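Long-range contact in translation initiation factor 4E (Ascaris suum, PDB 3M94), which binds the methylated guanosine cap of messenger RNA, here holding a trimethylguanosine diphosphate cap analogue, and probably recruits capped messages to translation initiation: residues K150-Y163 with T173-S185. Numbering follows the deposited sequence.
Sequences KAKLEIPDTEPIRY and TGSMVKPRIVIPS
Lys150, near the C-terminal end of its helix, reaches Ile183 with its aliphatic stem and a cluster of oxygens with its amine. CB points toward the 181-183 strand, and CG, anti to the backbone N (chi1 -175°), carries the chain on toward Ile183; CD then rests on Ile183 CG2 at 3.6 Å, and CE passes the same methyl less closely. A final bend (chi4 74°) delivers NZ to three acceptors. It bonds to Ile155 O at 2.8 Å, coming from above the carbonyl plane, forms a salt bridge with Asp157 OD1 on the anti side of the carboxylate, and donates to a water that also meets Glu159 O and Ile183 O. The amine thus ties the helix end to the Pro156-Glu159 type I turn and, through the water, to the last strand. Pro184, behind a cis peptide bond, sets CG 3.4 Å from Asp157 O.

Farther along, strands 161-163 and 181-183 run antiparallel. Ile161 and Ile183 exchange two nearly straight backbone bonds, N to O, both 2.9 Å, and Tyr163 N reaches Ile181 O at 2.9 Å. The ladder ends in a classic beta bulge, where Arg180 N and Ile181 N both make weak bonds to Tyr163 O, the first bent (127°), the second long at 3.5 Å, and Arg180 CB lies at the edge of the tyrosine ring. On the opposite face, Arg162 CB packs on Pro179 CB at 3.8 Å, while its guanidinium pairs with Glu164.

Strand 181-183 closes the sheet beyond 161-165, which is itself paired with 77-83; Ile181 and Ile183 touch Trp79 of strand 77-83 and Leu143 of helix 139-153, so their side chains lie against both the sheet and that helix.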
loop_
_atom_site.group_PDB
_atom_site.type_symbol
_atom_site.label_atom_id
_atom_site.label_comp_id
_atom_site.label_asym_id
_atom_site.label_seq_id
_atom_site.Cartn_x
_atom_site.Cartn_y
_atom_site.Cartn_z
ATOM N N LYS A 150 -3.785 -10.165 4.515
ATOM C CA LYS A 150 -4.621 -11.197 3.927
ATOM C C LYS A 150 -6.018 -11.149 4.542
ATOM O O LYS A 150 -7.023 -11.213 3.822
ATOM C CB LYS A 150 -3.978 -12.574 4.163
ATOM C CG LYS A 150 -4.695 -13.716 3.480
ATOM C CD LYS A 150 -3.955 -15.025 3.706
ATOM C CE LYS A 150 -4.858 -16.226 3.510
ATOM N NZ LYS A 150 -5.166 -16.480 2.078
ATOM N N ALA A 151 -6.056 -11.023 5.874
ATOM C CA ALA A 151 -7.298 -10.988 6.635
ATOM C C ALA A 151 -8.119 -9.731 6.319
ATOM O O ALA A 151 -9.290 -9.816 5.959
ATOM C CB ALA A 151 -7.008 -11.102 8.157
ATOM N N LYS A 152 -7.485 -8.567 6.430
ATOM C CA LYS A 152 -8.130 -7.286 6.132
ATOM C C LYS A 152 -8.731 -7.258 4.738
ATOM O O LYS A 152 -9.793 -6.688 4.536
ATOM C CB LYS A 152 -7.116 -6.130 6.253
ATOM C CG LYS A 152 -6.673 -5.824 7.684
ATOM C CD LYS A 152 -7.833 -5.402 8.577
ATOM C CE LYS A 152 -7.362 -5.229 10.003
ATOM N NZ LYS A 152 -8.396 -4.513 10.814
ATOM N N LEU A 153 -8.042 -7.864 3.773
ATOM C CA LEU A 153 -8.477 -7.776 2.370
ATOM C C LEU A 153 -9.298 -8.997 1.965
ATOM O O LEU A 153 -9.837 -9.063 0.856
ATOM C CB LEU A 153 -7.281 -7.570 1.432
ATOM C CG LEU A 153 -6.811 -6.126 1.228
ATOM C CD1 LEU A 153 -6.424 -5.453 2.534
ATOM C CD2 LEU A 153 -5.646 -6.082 0.238
ATOM N N GLU A 154 -9.409 -9.941 2.897
ATOM C CA GLU A 154 -10.146 -11.185 2.666
ATOM C C GLU A 154 -9.668 -11.892 1.402
ATOM O O GLU A 154 -10.453 -12.291 0.560
ATOM C CB GLU A 154 -11.655 -10.933 2.668
ATOM C CG GLU A 154 -12.175 -10.652 4.072
ATOM C CD GLU A 154 -13.617 -10.175 4.108
ATOM O OE1 GLU A 154 -13.976 -9.249 3.347
ATOM O OE2 GLU A 154 -14.392 -10.728 4.925
ATOM N N ILE A 155 -8.353 -12.037 1.295
ATOM C CA ILE A 155 -7.742 -12.742 0.186
ATOM C C ILE A 155 -7.792 -14.253 0.459
ATOM O O ILE A 155 -7.227 -14.720 1.451
ATOM C CB ILE A 155 -6.298 -12.259 -0.053
ATOM C CG1 ILE A 155 -6.288 -10.740 -0.316
ATOM C CG2 ILE A 155 -5.653 -13.053 -1.199
ATOM C CD1 ILE A 155 -4.929 -10.074 -0.181
ATOM N N PRO A 156 -8.489 -15.012 -0.415
ATOM C CA PRO A 156 -8.649 -16.459 -0.232
ATOM C C PRO A 156 -7.356 -17.223 -0.498
ATOM O O PRO A 156 -6.421 -16.691 -1.116
ATOM C CB PRO A 156 -9.718 -16.829 -1.264
ATOM C CG PRO A 156 -9.591 -15.792 -2.333
ATOM C CD PRO A 156 -9.203 -14.526 -1.616
ATOM N N ASP A 157 -7.315 -18.465 -0.027
ATOM C CA ASP A 157 -6.131 -19.314 -0.147
ATOM C C ASP A 157 -5.793 -19.679 -1.588
ATOM O O ASP A 157 -4.626 -19.899 -1.918
ATOM C CB ASP A 157 -6.289 -20.564 0.718
ATOM C CG ASP A 157 -6.157 -20.259 2.196
ATOM O OD1 ASP A 157 -5.485 -19.265 2.540
ATOM O OD2 ASP A 157 -6.723 -21.005 3.014
ATOM N N THR A 158 -6.808 -19.710 -2.446
ATOM C CA THR A 158 -6.596 -19.921 -3.880
ATOM C C THR A 158 -5.764 -18.814 -4.535
ATOM O O THR A 158 -5.330 -18.959 -5.679
ATOM C CB THR A 158 -7.927 -20.055 -4.647
ATOM O OG1 THR A 158 -8.801 -18.981 -4.273
ATOM C CG2 THR A 158 -8.594 -21.411 -4.359
ATOM N N GLU A 159 -5.546 -17.710 -3.819
ATOM C CA GLU A 159 -4.784 -16.595 -4.378
ATOM C C GLU A 159 -3.614 -16.184 -3.488
ATOM O O GLU A 159 -3.710 -15.210 -2.742
ATOM C CB GLU A 159 -5.708 -15.413 -4.677
ATOM C CG GLU A 159 -6.711 -15.698 -5.797
ATOM C CD GLU A 159 -7.955 -14.824 -5.726
ATOM O OE1 GLU A 159 -8.052 -13.991 -4.791
ATOM O OE2 GLU A 159 -8.838 -14.973 -6.607
ATOM N N PRO A 160 -2.500 -16.936 -3.566
ATOM C CA PRO A 160 -1.306 -16.655 -2.779
ATOM C C PRO A 160 -0.856 -15.200 -2.850
ATOM O O PRO A 160 -1.071 -14.522 -3.844
ATOM C CB PRO A 160 -0.236 -17.568 -3.412
ATOM C CG PRO A 160 -0.826 -18.049 -4.699
ATOM C CD PRO A 160 -2.289 -18.104 -4.440
ATOM N N ILE A 161 -0.275 -14.728 -1.759
ATOM C CA ILE A 161 0.361 -13.438 -1.727
ATOM C C ILE A 161 1.790 -13.733 -1.330
ATOM O O ILE A 161 2.068 -14.759 -0.679
ATOM C CB ILE A 161 -0.357 -12.449 -0.775
ATOM C CG1 ILE A 161 -0.395 -12.961 0.671
ATOM C CG2 ILE A 161 -1.775 -12.172 -1.289
ATOM C CD1 ILE A 161 -0.607 -11.850 1.753
ATOM N N ARG A 162 2.701 -12.873 -1.752
ATOM C CA ARG A 162 4.112 -13.132 -1.534
ATOM C C ARG A 162 4.876 -11.912 -1.090
ATOM O O ARG A 162 4.519 -10.769 -1.411
ATOM C CB ARG A 162 4.768 -13.781 -2.766
ATOM C CG ARG A 162 4.637 -13.021 -4.067
ATOM C CD ARG A 162 4.981 -13.912 -5.249
ATOM N NE ARG A 162 4.275 -13.474 -6.454
ATOM C CZ ARG A 162 4.821 -12.776 -7.450
ATOM N NH1 ARG A 162 6.098 -12.425 -7.413
ATOM N NH2 ARG A 162 4.081 -12.428 -8.494
ATOM N N TYR A 163 5.920 -12.171 -0.322
ATOM C CA TYR A 163 6.783 -11.133 0.158
ATOM C C TYR A 163 8.106 -11.281 -0.571
ATOM O O TYR A 163 8.705 -12.358 -0.579
ATOM C CB TYR A 163 6.988 -11.219 1.679
ATOM C CG TYR A 163 7.799 -10.052 2.172
ATOM C CD1 TYR A 163 7.197 -8.818 2.412
ATOM C CD2 TYR A 163 9.185 -10.156 2.335
ATOM C CE1 TYR A 163 7.935 -7.726 2.823
ATOM C CE2 TYR A 163 9.935 -9.067 2.747
ATOM C CZ TYR A 163 9.297 -7.854 2.983
ATOM O OH TYR A 163 10.030 -6.773 3.389
ATOM N N THR A 173 20.009 -10.223 -11.299
ATOM C CA THR A 173 21.383 -10.420 -11.753
ATOM C C THR A 173 21.722 -11.917 -11.816
ATOM O O THR A 173 22.056 -12.546 -10.803
ATOM C CB THR A 173 22.400 -9.628 -10.876
ATOM O OG1 THR A 173 22.024 -8.246 -10.847
ATOM C CG2 THR A 173 23.830 -9.734 -11.429
ATOM N N GLY A 174 21.616 -12.477 -13.017
ATOM C CA GLY A 174 21.888 -13.894 -13.243
ATOM C C GLY A 174 20.712 -14.808 -12.952
ATOM O O GLY A 174 20.392 -15.682 -13.751
ATOM N N SER A 175 20.050 -14.590 -11.817
ATOM C CA SER A 175 19.029 -15.515 -11.323
ATOM C C SER A 175 17.718 -14.817 -10.942
ATOM O O SER A 175 17.726 -13.728 -10.357
ATOM C CB SER A 175 19.590 -16.300 -10.128
ATOM O OG SER A 175 18.916 -17.533 -9.950
ATOM N N MET A 176 16.590 -15.438 -11.284
ATOM C CA MET A 176 15.298 -14.925 -10.851
ATOM C C MET A 176 15.153 -15.169 -9.353
ATOM O O MET A 176 15.308 -16.298 -8.885
ATOM C CB MET A 176 14.153 -15.593 -11.610
ATOM C CG MET A 176 12.772 -15.047 -11.242
ATOM S SD MET A 176 11.416 -15.974 -11.985
ATOM C CE MET A 176 11.425 -17.478 -10.986
ATOM N N VAL A 177 14.872 -14.108 -8.610
ATOM C CA VAL A 177 14.786 -14.201 -7.149
ATOM C C VAL A 177 13.439 -14.779 -6.716
ATOM O O VAL A 177 12.392 -14.274 -7.111
ATOM C CB VAL A 177 15.012 -12.832 -6.474
ATOM N N LYS A 178 13.488 -15.865 -5.943
ATOM C CA LYS A 178 12.301 -16.450 -5.318
ATOM C C LYS A 178 11.743 -15.524 -4.222
ATOM O O LYS A 178 12.497 -14.779 -3.603
ATOM C CB LYS A 178 12.665 -17.809 -4.709
ATOM N N PRO A 179 10.422 -15.551 -3.988
ATOM C CA PRO A 179 9.948 -14.804 -2.821
ATOM C C PRO A 179 10.423 -15.407 -1.484
ATOM O O PRO A 179 10.586 -16.621 -1.362
ATOM C CB PRO A 179 8.421 -14.865 -2.938
ATOM C CG PRO A 179 8.119 -15.911 -3.938
ATOM C CD PRO A 179 9.319 -16.049 -4.830
ATOM N N ARG A 180 10.663 -14.544 -0.510
ATOM C CA ARG A 180 11.058 -14.937 0.837
ATOM C C ARG A 180 9.946 -15.666 1.613
ATOM O O ARG A 180 10.222 -16.581 2.396
ATOM C CB ARG A 180 11.459 -13.685 1.612
ATOM C CG ARG A 180 12.232 -13.942 2.859
ATOM C CD ARG A 180 13.620 -13.424 2.707
ATOM N NE ARG A 180 14.304 -13.403 3.989
ATOM C CZ ARG A 180 15.247 -14.267 4.351
ATOM N NH1 ARG A 180 15.621 -15.225 3.522
ATOM N NH2 ARG A 180 15.817 -14.168 5.543
ATOM N N ILE A 181 8.706 -15.233 1.413
ATOM C CA ILE A 181 7.547 -15.762 2.124
ATOM C C ILE A 181 6.353 -15.839 1.173
ATOM O O ILE A 181 6.161 -14.952 0.352
ATOM C CB ILE A 181 7.149 -14.865 3.333
ATOM C CG1 ILE A 181 8.383 -14.416 4.134
ATOM C CG2 ILE A 181 6.137 -15.587 4.211
ATOM C CD1 ILE A 181 8.120 -13.323 5.160
ATOM N N VAL A 182 5.559 -16.897 1.289
ATOM C CA VAL A 182 4.302 -17.017 0.554
ATOM C C VAL A 182 3.202 -17.428 1.529
ATOM O O VAL A 182 3.446 -18.213 2.432
ATOM C CB VAL A 182 4.393 -18.059 -0.592
ATOM C CG1 VAL A 182 3.077 -18.110 -1.401
ATOM C CG2 VAL A 182 5.594 -17.786 -1.507
ATOM N N ILE A 183 2.001 -16.889 1.350
ATOM C CA ILE A 183 0.838 -17.269 2.146
ATOM C C ILE A 183 -0.307 -17.479 1.166
ATOM O O ILE A 183 -0.648 -16.551 0.432
ATOM C CB ILE A 183 0.394 -16.179 3.169
ATOM C CG1 ILE A 183 1.547 -15.696 4.054
ATOM C CG2 ILE A 183 -0.785 -16.683 4.022
ATOM C CD1 ILE A 183 1.187 -14.477 4.928
ATOM N N PRO A 184 -0.911 -18.691 1.148
ATOM C CA PRO A 184 -0.596 -19.856 1.987
ATOM C C PRO A 184 0.753 -20.472 1.643
ATOM O O PRO A 184 1.120 -20.539 0.467
ATOM C CB PRO A 184 -1.720 -20.839 1.647
ATOM C CG PRO A 184 -2.081 -20.503 0.236
ATOM C CD PRO A 184 -1.986 -18.998 0.183
ATOM N N SER A 185 1.484 -20.901 2.670
ATOM C CA SER A 185 2.791 -21.537 2.488
ATOM C C SER A 185 2.642 -23.013 2.168
ATOM O O SER A 185 2.545 -23.395 1.005
ATOM C CB SER A 185 3.648 -21.361 3.742
HETATM O O HOH W 1 -3.348 -15.815 0.072
#